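Local coordinates for hypothetical protein (Bacteroides fragilis, PDB 4JJA), which is of unknown function but may act as an exo-beta-N-acetylmuramidase on peptidoglycan, at residues Asn22-Ile27 and Lys101-Ile106; Tyr159-Gly164 and Phe325-Gly330; Ser218-Asn223 and Thr248-Val253. All blocks are in the same frame, centred on the assembly; numbering follows the deposited sequence. Where two conformers were deposited one is given.

Contact 1 (Asn22-Ile27 and Lys101-Ile106)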
ATOM      1  N   ASN A  22      10.762  -8.956 -28.592  1.00 18.70           N
ATOM      2  CA  ASN A  22      10.550  -8.021 -29.703  1.00 19.12           C
ATOM      3  C   ASN A  22       9.651  -6.869 -29.392  1.00 18.98           C
ATOM      4  O   ASN A  22       9.270  -6.119 -30.294  1.00 22.59           O
ATOM      5  CB  ASN A  22      10.061  -8.752 -30.971  1.00 21.09           C
ATOM      6  CG  ASN A  22      11.083  -9.713 -31.495  1.00 24.69           C
ATOM      7  OD1 ASN A  22      12.302  -9.466 -31.426  1.00 28.44           O
ATOM      8  ND2 ASN A  22      10.599 -10.840 -32.008  1.00 30.06           N
ATOM      9  N   LYS A  23       9.320  -6.664 -28.134  1.00 16.17           N
ATOM     10  CA  LYS A  23       8.433  -5.572 -27.765  0.70 17.25           C
ATOM     11  C   LYS A  23       9.239  -4.422 -27.180  1.00 16.13           C
ATOM     12  O   LYS A  23      10.311  -4.599 -26.582  1.00 16.63           O
ATOM     13  CB  LYS A  23       7.389  -6.028 -26.744  0.70 17.67           C
ATOM     14  CG  LYS A  23       6.315  -6.973 -27.341  0.70 19.07           C
ATOM     15  CD  LYS A  23       5.178  -7.185 -26.346  0.70 20.87           C
ATOM     16  CE  LYS A  23       4.026  -7.969 -26.933  0.70 21.89           C
ATOM     17  NZ  LYS A  23       4.420  -9.349 -27.302  0.70 19.45           N
ATOM     18  N   ARG A  24       8.718  -3.220 -27.343  1.00 15.13           N
ATOM     19  CA  ARG A  24       9.244  -2.059 -26.653  1.00 15.12           C
ATOM     20  C   ARG A  24       8.582  -2.017 -25.280  1.00 14.45           C
ATOM     21  O   ARG A  24       7.377  -2.080 -25.175  1.00 14.84           O
ATOM     22  CB  ARG A  24       8.910  -0.802 -27.426  1.00 14.87           C
ATOM     23  CG  ARG A  24       9.531  -0.711 -28.829  1.00 14.54           C
ATOM     24  CD  ARG A  24       8.904   0.428 -29.611  1.00 16.24           C
ATOM     25  NE  ARG A  24       7.447   0.197 -29.840  1.00 19.27           N
ATOM     26  CZ  ARG A  24       6.530   1.153 -30.057  1.00 19.77           C
ATOM     27  NH1 ARG A  24       6.888   2.428 -30.047  1.00 21.83           N
ATOM     28  NH2 ARG A  24       5.248   0.851 -30.243  1.00 20.67           N
ATOM     29  N   ILE A  25       9.391  -1.929 -24.229  1.00 13.14           N
ATOM     30  CA  ILE A  25       8.929  -2.224 -22.866  1.00 13.28           C
ATOM     31  C   ILE A  25       9.071  -0.986 -21.975  1.00 12.84           C
ATOM     32  O   ILE A  25      10.109  -0.326 -21.946  1.00 13.90           O
ATOM     33  CB  ILE A  25       9.744  -3.395 -22.257  1.00 13.45           C
ATOM     34  CG1 ILE A  25       9.580  -4.671 -23.093  1.00 13.96           C
ATOM     35  CG2 ILE A  25       9.356  -3.638 -20.767  1.00 14.77           C
ATOM     36  CD1 ILE A  25      10.695  -5.639 -22.906  1.00 14.36           C
ATOM     37  N   ALA A  26       8.017  -0.656 -21.259  1.00 13.21           N
ATOM     38  CA  ALA A  26       8.088   0.278 -20.132  1.00 13.81           C
ATOM     39  C   ALA A  26       7.870  -0.500 -18.855  1.00 13.22           C
ATOM     40  O   ALA A  26       7.206  -1.506 -18.867  1.00 12.45           O
ATOM     41  CB  ALA A  26       7.012   1.346 -20.242  1.00 15.13           C
ATOM     42  N   ILE A  27       8.422   0.005 -17.760  1.00 12.32           N
ATOM     43  CA  ILE A  27       8.291  -0.628 -16.442  1.00 11.97           C
ATOM     44  C   ILE A  27       7.753   0.389 -15.433  1.00 13.65           C
ATOM     45  O   ILE A  27       8.239   1.536 -15.398  1.00 16.87           O
ATOM     46  CB  ILE A  27       9.608  -1.148 -15.952  1.00 13.57           C
ATOM     47  CG1 ILE A  27      10.230  -2.137 -16.931  1.00 13.83           C
ATOM     48  CG2 ILE A  27       9.459  -1.753 -14.571  1.00 16.01           C
ATOM     49  CD1 ILE A  27      11.638  -2.440 -16.614  1.00 17.09           C
ATOM     50  N   LYS A 101       5.683   5.386 -27.084  1.00 16.12           N
ATOM     51  CA  LYS A 101       7.038   4.877 -27.102  1.00 17.83           C
ATOM     52  C   LYS A 101       7.123   3.377 -26.812  1.00 16.76           C
ATOM     53  O   LYS A 101       8.167   2.777 -27.072  1.00 18.28           O
ATOM     54  CB  LYS A 101       7.911   5.627 -26.122  1.00 19.23           C
ATOM     55  CG  LYS A 101       8.029   7.110 -26.451  1.00 21.96           C
ATOM     56  CD  LYS A 101       8.920   7.850 -25.457  1.00 27.61           C
ATOM     57  CE  LYS A 101       8.885   9.385 -25.707  1.00 29.42           C
ATOM     58  NZ  LYS A 101       9.581   9.752 -26.953  1.00 29.06           N
ATOM     59  N   PHE A 102       6.084   2.801 -26.234  1.00 16.49           N
ATOM     60  CA  PHE A 102       6.149   1.391 -25.814  1.00 15.61           C
ATOM     61  C   PHE A 102       4.950   0.587 -26.236  1.00 15.43           C
ATOM     62  O   PHE A 102       3.886   1.124 -26.513  1.00 17.09           O
ATOM     63  CB  PHE A 102       6.354   1.262 -24.287  1.00 16.70           C
ATOM     64  CG  PHE A 102       5.211   1.765 -23.433  1.00 17.27           C
ATOM     65  CD1 PHE A 102       5.175   3.085 -23.033  1.00 19.18           C
ATOM     66  CD2 PHE A 102       4.195   0.915 -23.018  1.00 18.45           C
ATOM     67  CE1 PHE A 102       4.145   3.573 -22.217  1.00 19.26           C
ATOM     68  CE2 PHE A 102       3.169   1.373 -22.192  1.00 19.18           C
ATOM     69  CZ  PHE A 102       3.133   2.709 -21.797  1.00 20.07           C
ATOM     70  N   ASP A 103       5.133  -0.735 -26.254  1.00 15.64           N
ATOM     71  CA  ASP A 103       4.095  -1.697 -26.594  1.00 16.64           C
ATOM     72  C   ASP A 103       3.476  -2.346 -25.342  1.00 16.57           C
ATOM     73  O   ASP A 103       2.314  -2.685 -25.321  1.00 18.08           O
ATOM     74  CB  ASP A 103       4.717  -2.845 -27.451  1.00 17.81           C
ATOM     75  CG  ASP A 103       5.285  -2.369 -28.767  1.00 18.25           C
ATOM     76  OD1 ASP A 103       4.514  -1.732 -29.517  1.00 21.69           O
ATOM     77  OD2 ASP A 103       6.510  -2.575 -29.047  1.00 18.73           O
ATOM     78  N   ILE A 104       4.279  -2.532 -24.305  1.00 14.62           N
ATOM     79  CA  ILE A 104       3.864  -3.271 -23.127  1.00 14.26           C
ATOM     80  C   ILE A 104       4.429  -2.578 -21.906  1.00 12.95           C
ATOM     81  O   ILE A 104       5.549  -2.123 -21.911  1.00 13.97           O
ATOM     82  CB  ILE A 104       4.271  -4.756 -23.203  1.00 14.72           C
ATOM     83  CG1 ILE A 104       3.668  -5.575 -22.054  1.00 17.13           C
ATOM     84  CG2 ILE A 104       5.755  -4.901 -23.291  1.00 16.45           C
ATOM     85  CD1 ILE A 104       3.558  -7.077 -22.401  1.00 19.18           C
ATOM     86  N   LEU A 105       3.596  -2.426 -20.875  1.00 12.41           N
ATOM     87  CA  LEU A 105       4.008  -1.900 -19.587  1.00 11.61           C
ATOM     88  C   LEU A 105       4.051  -3.041 -18.582  1.00 11.87           C
ATOM     89  O   LEU A 105       3.056  -3.779 -18.425  1.00 12.70           O
ATOM     90  CB  LEU A 105       3.000  -0.890 -19.112  1.00 12.96           C
ATOM     91  CG  LEU A 105       3.229  -0.341 -17.708  1.00 15.26           C
ATOM     92  CD1 LEU A 105       4.496   0.456 -17.606  1.00 16.68           C
ATOM     93  CD2 LEU A 105       2.007   0.541 -17.321  1.00 18.84           C
ATOM     94  N   ILE A 106       5.189  -3.177 -17.891  1.00 10.96           N
ATOM     95  CA  ILE A 106       5.341  -4.178 -16.807  1.00 10.73           C
ATOM     96  C   ILE A 106       5.148  -3.483 -15.473  1.00 11.99           C
ATOM     97  O   ILE A 106       5.818  -2.517 -15.205  1.00 13.52           O
ATOM     98  CB  ILE A 106       6.722  -4.823 -16.829  1.00 11.44           C
ATOM     99  CG1 ILE A 106       7.006  -5.448 -18.175  1.00 13.61           C
ATOM    100  CG2 ILE A 106       6.794  -5.907 -15.778  1.00 14.14           C
ATOM    101  CD1 ILE A 106       8.390  -6.008 -18.321  1.00 15.43           C
TER
HETATM  102  O   HOH W   1       7.641  -3.840 -30.837  1.00 28.21           O
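Ile25, Ala26 and Ile27 bridge Ile104, Leu105 and Ile106 in parallel register, the axes of strands 24-27 and 104-106 coming within 4.5 Å and their directions differing by 32°. Ala26 bonds through both its N and its O: the N donates to Ile104 O at 2.9 Å, and the O accepts from Ile106 N. Ahead of these pairs, Arg24 O receives two donors, Asp103 N and Ile104 N, so the strands are already joined where the second one begins.

Arg24 and Asp103 form the polar end of the contact. A bend at chi3 (-63°) brings Arg24 NE to Asp103 OD2 at 3.0 Å, and NH2 takes Asp103 OD1 at 2.8 Å, a side-on grip on the carboxylate. Both nitrogens approach from above the carboxylate plane, the two flat groups being inclined by 64°. OD2 of Asp103 also accepts from the backbone N of Arg24 at 2.9 Å, on its anti side, so one side chain holds both the backbone and the tip of the same residue.

Further in, the contact is apolar on both faces of the sheet. Ala26 CB sits 3.8 Å from the centroid of the Phe102 ring, a CH-pi contact over its face, and also touches Leu105 CD1. On the other face Ile25 CG2 meets Ile106 CD1 at 3.5 Å; helix 13-20 packs on both, and helix 40-46 on Ile106. Such a pairing of the first and fourth strands is the central one of the 3-2-1-4-5-6 parallel sheet of a Rossmann-like fold.

Contact 2 (Tyr159-Gly164 and Phe325-Gly330)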
ATOM      1  N   TYR A 159     -15.925  10.164  -0.173  1.00  9.08           N
ATOM      2  CA  TYR A 159     -14.625  10.340   0.437  1.00  8.89           C
ATOM      3  C   TYR A 159     -13.510   9.874  -0.453  1.00  9.52           C
ATOM      4  O   TYR A 159     -12.375   9.733   0.028  1.00 10.28           O
ATOM      5  CB  TYR A 159     -14.561   9.672   1.802  1.00  9.12           C
ATOM      6  CG  TYR A 159     -15.555  10.156   2.808  1.00  9.38           C
ATOM      7  CD1 TYR A 159     -15.730  11.492   3.048  1.00 10.47           C
ATOM      8  CD2 TYR A 159     -16.277   9.281   3.587  1.00 12.32           C
ATOM      9  CE1 TYR A 159     -16.667  11.949   3.970  1.00 10.64           C
ATOM     10  CE2 TYR A 159     -17.190   9.735   4.513  1.00 12.24           C
ATOM     11  CZ  TYR A 159     -17.366  11.061   4.728  1.00 11.90           C
ATOM     12  OH  TYR A 159     -18.329  11.460   5.654  1.00 16.23           O
ATOM     13  N   LYS A 160     -13.753   9.628  -1.732  1.00 10.15           N
ATOM     14  CA  LYS A 160     -12.664   9.279  -2.639  0.60 10.77           C
ATOM     15  C   LYS A 160     -11.608  10.391  -2.616  1.00 11.09           C
ATOM     16  O   LYS A 160     -11.947  11.588  -2.656  1.00 12.66           O
ATOM     17  CB  LYS A 160     -13.171   9.100  -4.063  0.60 11.67           C
ATOM     18  CG  LYS A 160     -12.079   8.774  -5.064  0.60 12.34           C
ATOM     19  CD  LYS A 160     -12.666   8.692  -6.434  0.60 14.39           C
ATOM     20  CE  LYS A 160     -11.698   8.142  -7.469  0.60 16.53           C
ATOM     21  NZ  LYS A 160     -10.528   9.008  -7.615  0.60 21.62           N
ATOM     22  N   SER A 161     -10.326  10.041  -2.605  1.00 11.80           N
ATOM     23  CA  SER A 161      -9.298  11.062  -2.475  1.00 13.05           C
ATOM     24  C   SER A 161      -7.949  10.545  -2.945  1.00 14.24           C
ATOM     25  O   SER A 161      -7.830   9.376  -3.319  1.00 13.45           O
ATOM     26  CB  SER A 161      -9.181  11.529  -1.038  1.00 14.17           C
ATOM     27  OG  SER A 161      -8.473  10.587  -0.274  1.00 13.03           O
ATOM     28  N   GLY A 162      -6.923  11.357  -2.696  1.00 15.81           N
ATOM     29  CA  GLY A 162      -5.560  10.940  -2.868  1.00 16.18           C
ATOM     30  C   GLY A 162      -5.098   9.794  -2.017  1.00 14.40           C
ATOM     31  O   GLY A 162      -4.064   9.190  -2.315  1.00 15.91           O
ATOM     32  N   VAL A 163      -5.813   9.533  -0.929  1.00 12.40           N
ATOM     33  CA  VAL A 163      -5.470   8.424  -0.046  1.00 11.15           C
ATOM     34  C   VAL A 163      -6.563   7.317  -0.073  1.00  9.01           C
ATOM     35  O   VAL A 163      -6.617   6.480   0.807  1.00  9.52           O
ATOM     36  CB  VAL A 163      -5.211   8.906   1.419  1.00 13.49           C
ATOM     37  CG1 VAL A 163      -4.032   9.896   1.534  1.00 15.06           C
ATOM     38  CG2 VAL A 163      -6.480   9.491   2.061  1.00 13.56           C
ATOM     39  N   GLY A 164      -7.360   7.247  -1.126  1.00  9.26           N
ATOM     40  CA  GLY A 164      -8.410   6.241  -1.256  1.00  9.98           C
ATOM     41  C   GLY A 164      -9.087   6.293  -2.611  1.00  8.95           C
ATOM     42  O   GLY A 164      -9.934   7.167  -2.868  1.00 11.06           O
ATOM     43  N   PHE A 325      -9.726  12.816   8.572  1.00  7.67           N
ATOM     44  CA  PHE A 325      -9.828  11.501   9.159  1.00  7.76           C
ATOM     45  C   PHE A 325     -10.748  10.598   8.302  1.00  7.46           C
ATOM     46  O   PHE A 325     -10.426   9.440   8.081  1.00  8.24           O
ATOM     47  CB  PHE A 325     -10.335  11.651  10.589  1.00  8.80           C
ATOM     48  CG  PHE A 325     -10.531  10.369  11.334  1.00  7.64           C
ATOM     49  CD1 PHE A 325      -9.446   9.665  11.800  1.00  8.99           C
ATOM     50  CD2 PHE A 325     -11.778   9.862  11.520  1.00  9.49           C
ATOM     51  CE1 PHE A 325      -9.619   8.478  12.470  1.00 10.64           C
ATOM     52  CE2 PHE A 325     -11.990   8.697  12.191  1.00 10.02           C
ATOM     53  CZ  PHE A 325     -10.912   7.967  12.674  1.00 10.71           C
ATOM     54  N   GLU A 326     -11.859  11.147   7.832  1.00  7.58           N
ATOM     55  CA  GLU A 326     -12.818  10.383   7.062  1.00  8.40           C
ATOM     56  C   GLU A 326     -12.252   9.876   5.743  1.00  8.39           C
ATOM     57  O   GLU A 326     -12.698   8.852   5.214  1.00  8.83           O
ATOM     58  CB  GLU A 326     -14.097  11.166   6.846  1.00  9.53           C
ATOM     59  CG  GLU A 326     -15.062  11.134   8.023  1.00 10.15           C
ATOM     60  CD  GLU A 326     -14.613  11.813   9.271  1.00  9.62           C
ATOM     61  OE1 GLU A 326     -13.700  12.683   9.220  1.00 10.54           O
ATOM     62  OE2 GLU A 326     -15.195  11.526  10.326  1.00 10.87           O
ATOM     63  N   LEU A 327     -11.302  10.629   5.166  1.00  7.72           N
ATOM     64  CA  LEU A 327     -10.674  10.176   3.952  1.00  7.59           C
ATOM     65  C   LEU A 327      -9.830   8.912   4.145  1.00  7.22           C
ATOM     66  O   LEU A 327      -9.691   8.106   3.229  1.00  8.00           O
ATOM     67  CB  LEU A 327      -9.860  11.289   3.290  1.00  8.26           C
ATOM     68  CG  LEU A 327     -10.641  12.603   3.032  1.00  8.82           C
ATOM     69  CD1 LEU A 327      -9.754  13.639   2.317  1.00 10.68           C
ATOM     70  CD2 LEU A 327     -11.924  12.385   2.236  1.00 10.89           C
ATOM     71  N   LEU A 328      -9.286   8.756   5.349  1.00  8.26           N
ATOM     72  CA  LEU A 328      -8.521   7.566   5.733  1.00  7.60           C
ATOM     73  C   LEU A 328      -9.430   6.402   6.115  1.00  7.70           C
ATOM     74  O   LEU A 328      -9.272   5.310   5.608  1.00  8.82           O
ATOM     75  CB  LEU A 328      -7.529   7.886   6.852  1.00  8.64           C
ATOM     76  CG  LEU A 328      -6.391   8.842   6.476  1.00  9.90           C
ATOM     77  CD1 LEU A 328      -5.675   9.351   7.747  1.00 14.65           C
ATOM     78  CD2 LEU A 328      -5.380   8.192   5.555  1.00 12.03           C
ATOM     79  N   VAL A 329     -10.405   6.665   6.997  1.00  8.72           N
ATOM     80  CA  VAL A 329     -11.241   5.563   7.491  0.50  9.33           C
ATOM     81  C   VAL A 329     -12.327   5.163   6.526  1.00  9.13           C
ATOM     82  O   VAL A 329     -12.686   3.985   6.447  1.00 10.90           O
ATOM     83  CB  VAL A 329     -11.875   5.830   8.861  0.50 10.14           C
ATOM     84  CG1 VAL A 329     -10.798   5.749   9.874  0.50 11.78           C
ATOM     85  CG2 VAL A 329     -12.569   7.167   8.956  0.50 11.71           C
ATOM     86  N   GLY A 330     -12.847   6.134   5.768  1.00  9.43           N
ATOM     87  CA  GLY A 330     -13.770   5.864   4.667  1.00  9.41           C
ATOM     88  C   GLY A 330     -15.249   5.949   4.939  1.00  8.96           C
ATOM     89  O   GLY A 330     -16.039   5.700   4.066  1.00  9.90           O
TER
HETATM   90  O   HOH W   2      -9.990   8.574   0.527  1.00  8.99           O
HETATM   91  O   HOH W   3      -8.676   5.509   2.328  1.00  9.42           O
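Tyr159 lays one face of its ring on Glu326, whose CB sits over the ring centre, 3.9 Å from the centroid. The two side chains run side by side, pointing the same way. The ring edge that carries CD2 meets Gly330 O, near the ring plane, at 3.6 Å, where Gly330 ends helix 325-329 with positive phi. Glu326 gives the ring its aliphatic part: a bend at chi2 (67°) turns CD aside, and the carboxylate pairs with Arg335.

Leu327 crosses Tyr159 at about a right angle, its CD2 lying 3.8 Å from Tyr159 CB, while its CB lies near Ser161 OG. Beyond it, Val163 CG2 touches Leu327 CB and, at 3.9 Å, Leu328 CD2.

No direct hydrogen bond joins the segments; water does so instead. One molecule donates to Tyr159 O and Leu327 O and accepts from Ser161 OG at 2.6 Å. Set between its backbone N and carbonyl carbon (chi1 77°), that hydroxyl oxygen also accepts from Val163 N at 2.9 Å, an ST turn within the type I turn from Ser161 to Gly164. Here a loop ending in a turn makes a water-bridged join between the NamZ N-terminal family region and a short helix of the C-terminal one.

Contact 3 (Ser218-Asn223 and Thr248-Val253)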
ATOM      1  N   SER A 218       8.740   1.592   2.013  1.00 10.80           N
ATOM      2  CA  SER A 218       8.816   3.022   2.287  1.00 10.87           C
ATOM      3  C   SER A 218       9.778   3.179   3.450  1.00  9.36           C
ATOM      4  O   SER A 218       9.904   2.272   4.259  1.00  9.93           O
ATOM      5  CB  SER A 218       7.478   3.593   2.784  1.00 13.59           C
ATOM      6  OG  SER A 218       6.459   3.433   1.878  1.00 19.27           O
ATOM      7  N   PRO A 219      10.434   4.344   3.599  1.00 10.14           N
ATOM      8  CA  PRO A 219      11.483   4.426   4.643  1.00 10.12           C
ATOM      9  C   PRO A 219      10.958   4.148   6.069  1.00 10.12           C
ATOM     10  O   PRO A 219      11.651   3.568   6.902  1.00 10.17           O
ATOM     11  CB  PRO A 219      11.991   5.844   4.488  1.00 11.12           C
ATOM     12  CG  PRO A 219      11.861   6.094   2.984  1.00 13.25           C
ATOM     13  CD  PRO A 219      10.553   5.444   2.625  1.00 11.53           C
ATOM     14  N   ASN A 220       9.747   4.630   6.354  1.00  9.35           N
ATOM     15  CA  ASN A 220       9.156   4.511   7.695  1.00  9.59           C
ATOM     16  C   ASN A 220       8.316   3.248   7.885  1.00  9.17           C
ATOM     17  O   ASN A 220       7.620   3.129   8.871  1.00 10.26           O
ATOM     18  CB  ASN A 220       8.414   5.806   8.112  1.00 11.20           C
ATOM     19  CG  ASN A 220       9.393   6.906   8.387  1.00 11.63           C
ATOM     20  OD1 ASN A 220      10.111   6.853   9.363  1.00 13.38           O
ATOM     21  ND2 ASN A 220       9.499   7.857   7.475  1.00 13.69           N
ATOM     22  N   LEU A 221       8.456   2.292   6.973  1.00  9.81           N
ATOM     23  CA  LEU A 221       7.961   0.918   7.164  1.00  9.97           C
ATOM     24  C   LEU A 221       9.159  -0.011   7.150  1.00 11.23           C
ATOM     25  O   LEU A 221       9.378  -0.789   6.207  1.00 11.86           O
ATOM     26  CB  LEU A 221       6.923   0.545   6.082  1.00  9.94           C
ATOM     27  CG  LEU A 221       5.611   1.314   6.156  1.00 10.97           C
ATOM     28  CD1 LEU A 221       4.741   0.969   4.947  1.00 11.05           C
ATOM     29  CD2 LEU A 221       4.877   0.994   7.465  1.00 11.74           C
ATOM     30  N   PRO A 222       9.993   0.078   8.202  1.00 11.54           N
ATOM     31  CA  PRO A 222      11.311  -0.523   8.093  1.00 12.91           C
ATOM     32  C   PRO A 222      11.305  -1.996   8.349  1.00 12.69           C
ATOM     33  O   PRO A 222      12.329  -2.634   8.024  1.00 16.85           O
ATOM     34  CB  PRO A 222      12.107   0.186   9.180  1.00 13.24           C
ATOM     35  CG  PRO A 222      11.073   0.533  10.188  1.00 12.82           C
ATOM     36  CD  PRO A 222       9.899   0.976   9.366  1.00 11.90           C
ATOM     37  N   ASN A 223      10.278  -2.520   9.002  1.00 12.40           N
ATOM     38  CA  ASN A 223      10.222  -3.905   9.428  1.00 12.07           C
ATOM     39  C   ASN A 223       8.789  -4.465   9.320  1.00 11.11           C
ATOM     40  O   ASN A 223       7.840  -3.735   9.002  1.00 10.88           O
ATOM     41  CB  ASN A 223      10.829  -4.095  10.832  1.00 13.52           C
ATOM     42  CG  ASN A 223      10.059  -3.356  11.908  1.00 12.81           C
ATOM     43  OD1 ASN A 223       8.940  -2.961  11.691  1.00 15.53           O
ATOM     44  ND2 ASN A 223      10.661  -3.155  13.039  1.00 14.72           N
ATOM     45  N   THR A 248      13.312   5.483  16.157  1.00  8.98           N
ATOM     46  CA  THR A 248      13.679   4.148  15.738  1.00  9.91           C
ATOM     47  C   THR A 248      12.505   3.197  15.546  1.00  9.28           C
ATOM     48  O   THR A 248      12.710   2.065  15.110  1.00 10.39           O
ATOM     49  CB  THR A 248      14.676   3.518  16.679  1.00 10.97           C
ATOM     50  OG1 THR A 248      14.067   3.314  17.957  1.00 12.29           O
ATOM     51  CG2 THR A 248      15.988   4.344  16.799  1.00 12.62           C
ATOM     52  N   LEU A 249      11.291   3.602  15.891  1.00  8.65           N
ATOM     53  CA  LEU A 249      10.133   2.731  15.931  1.00  9.00           C
ATOM     54  C   LEU A 249       8.914   3.298  15.184  1.00  8.54           C
ATOM     55  O   LEU A 249       7.798   3.304  15.698  1.00  8.77           O
ATOM     56  CB  LEU A 249       9.782   2.403  17.398  1.00  8.92           C
ATOM     57  CG  LEU A 249      10.794   1.622  18.195  1.00 10.90           C
ATOM     58  CD1 LEU A 249      10.356   1.534  19.669  1.00 12.59           C
ATOM     59  CD2 LEU A 249      11.053   0.252  17.605  1.00 13.63           C
ATOM     60  N   PRO A 250       9.114   3.751  13.939  1.00  8.67           N
ATOM     61  CA  PRO A 250       7.953   4.290  13.214  1.00  9.32           C
ATOM     62  C   PRO A 250       6.886   3.244  13.007  1.00  8.66           C
ATOM     63  O   PRO A 250       7.152   2.096  12.712  1.00  9.18           O
ATOM     64  CB  PRO A 250       8.541   4.760  11.893  1.00  9.43           C
ATOM     65  CG  PRO A 250       9.719   3.891  11.695  1.00 10.44           C
ATOM     66  CD  PRO A 250      10.309   3.673  13.093  1.00  9.66           C
ATOM     67  N   PHE A 251       5.641   3.680  13.185  1.00  8.73           N
ATOM     68  CA  PHE A 251       4.457   2.831  13.084  1.00  9.01           C
ATOM     69  C   PHE A 251       4.376   1.760  14.145  1.00  9.85           C
ATOM     70  O   PHE A 251       3.499   0.902  14.080  1.00 11.77           O
ATOM     71  CB  PHE A 251       4.208   2.259  11.683  1.00 10.58           C
ATOM     72  CG  PHE A 251       3.807   3.312  10.686  1.00  9.81           C
ATOM     73  CD1 PHE A 251       2.507   3.749  10.603  1.00  9.48           C
ATOM     74  CD2 PHE A 251       4.735   3.899   9.883  1.00 10.53           C
ATOM     75  CE1 PHE A 251       2.164   4.735   9.719  1.00  9.93           C
ATOM     76  CE2 PHE A 251       4.374   4.866   9.004  1.00 12.26           C
ATOM     77  CZ  PHE A 251       3.112   5.313   8.932  1.00 10.74           C
ATOM     78  N   GLN A 252       5.196   1.868  15.198  1.00  8.55           N
ATOM     79  CA  GLN A 252       5.242   0.860  16.247  1.00  8.86           C
ATOM     80  C   GLN A 252       5.048   1.438  17.635  1.00  8.71           C
ATOM     81  O   GLN A 252       5.201   0.752  18.631  1.00  9.94           O
ATOM     82  CB  GLN A 252       6.557   0.087  16.182  1.00  9.14           C
ATOM     83  CG  GLN A 252       6.772  -0.684  14.881  1.00 10.01           C
ATOM     84  CD  GLN A 252       8.226  -0.917  14.603  1.00  9.26           C
ATOM     85  OE1 GLN A 252       8.783  -1.895  15.116  1.00 11.34           O
ATOM     86  NE2 GLN A 252       8.873  -0.010  13.882  1.00 10.35           N
ATOM     87  N   VAL A 253       4.746   2.744  17.686  1.00  9.12           N
ATOM     88  CA  VAL A 253       4.485   3.509  18.906  1.00  9.14           C
ATOM     89  C   VAL A 253       3.390   4.525  18.620  1.00  8.10           C
ATOM     90  O   VAL A 253       3.123   4.829  17.439  1.00 10.03           O
ATOM     91  CB  VAL A 253       5.772   4.219  19.418  1.00  9.68           C
ATOM     92  CG1 VAL A 253       6.956   3.274  19.625  1.00 11.39           C
ATOM     93  CG2 VAL A 253       6.137   5.364  18.459  1.00 11.48           C
TER
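Asn220 meets Pro250 and Phe251 from the third position of a type I turn that runs from Ser218 to Leu221. Its side chain crosses the Pro250 ring at about a right angle, and Pro250 CB lies 3.6 Å from Asn220 OD1. The backbone oxygen of the same residue reaches the aromatic neighbour: Asn220 O is 3.2 Å from Phe251 CD2, at the ring edge and near its plane, where the ring hydrogens carry partial positive charge.

Leu221 turns its CB away, yet its CD2 comes back to 3.8 Å from Phe251 CD2. Tyr230 of helix 224-233 meets the Phe251 ring edge-to-face, and the ring also packs on Ala226 and Ile233 of that helix. The surface that receives these residues is a type II beta turn from Leu249 to Gln252, with Pro250 in its second position and Phe251, at a positive phi of 65°, in its third.

Pro222 brings CD to 3.7 Å from Pro250 CG, one proline ring set obliquely against the other. Asn223 is the N-cap of helix 224-233, its OD1 accepting from Ala226 N. Its ND2 is left to donate to Gln252 OE1 at 3.1 Å, a nearly straight bond (165°) in which the amides meet tip to tip with planes 75° apart. The donor stands above the carbonyl plane of Gln252, whose NE2 in turn donates to Pro250 O at 3.0 Å, so that both ends of that amide are used.

One of the three contacts lies inside the Rossmann-like sheet, and the other two join the N-terminal NamZ family region to the C-terminal one. Contact 1 closes before the others begin and lies well apart, its nearest atoms about 18 Å from contact 2 and about 17 Å from contact 3, which is on the opposite side of the chain's centre. Contact 3 is nested inside the loop that contact 2 closes; their centres are about 22 Å apart and their nearest atoms about 9 Å. The side chains of Leu328 in contact 2 and Leu221 in contact 3 each lie about 4 Å from bound glycerol; such molecules often mark pockets, though they probably come from the crystallisation liquor.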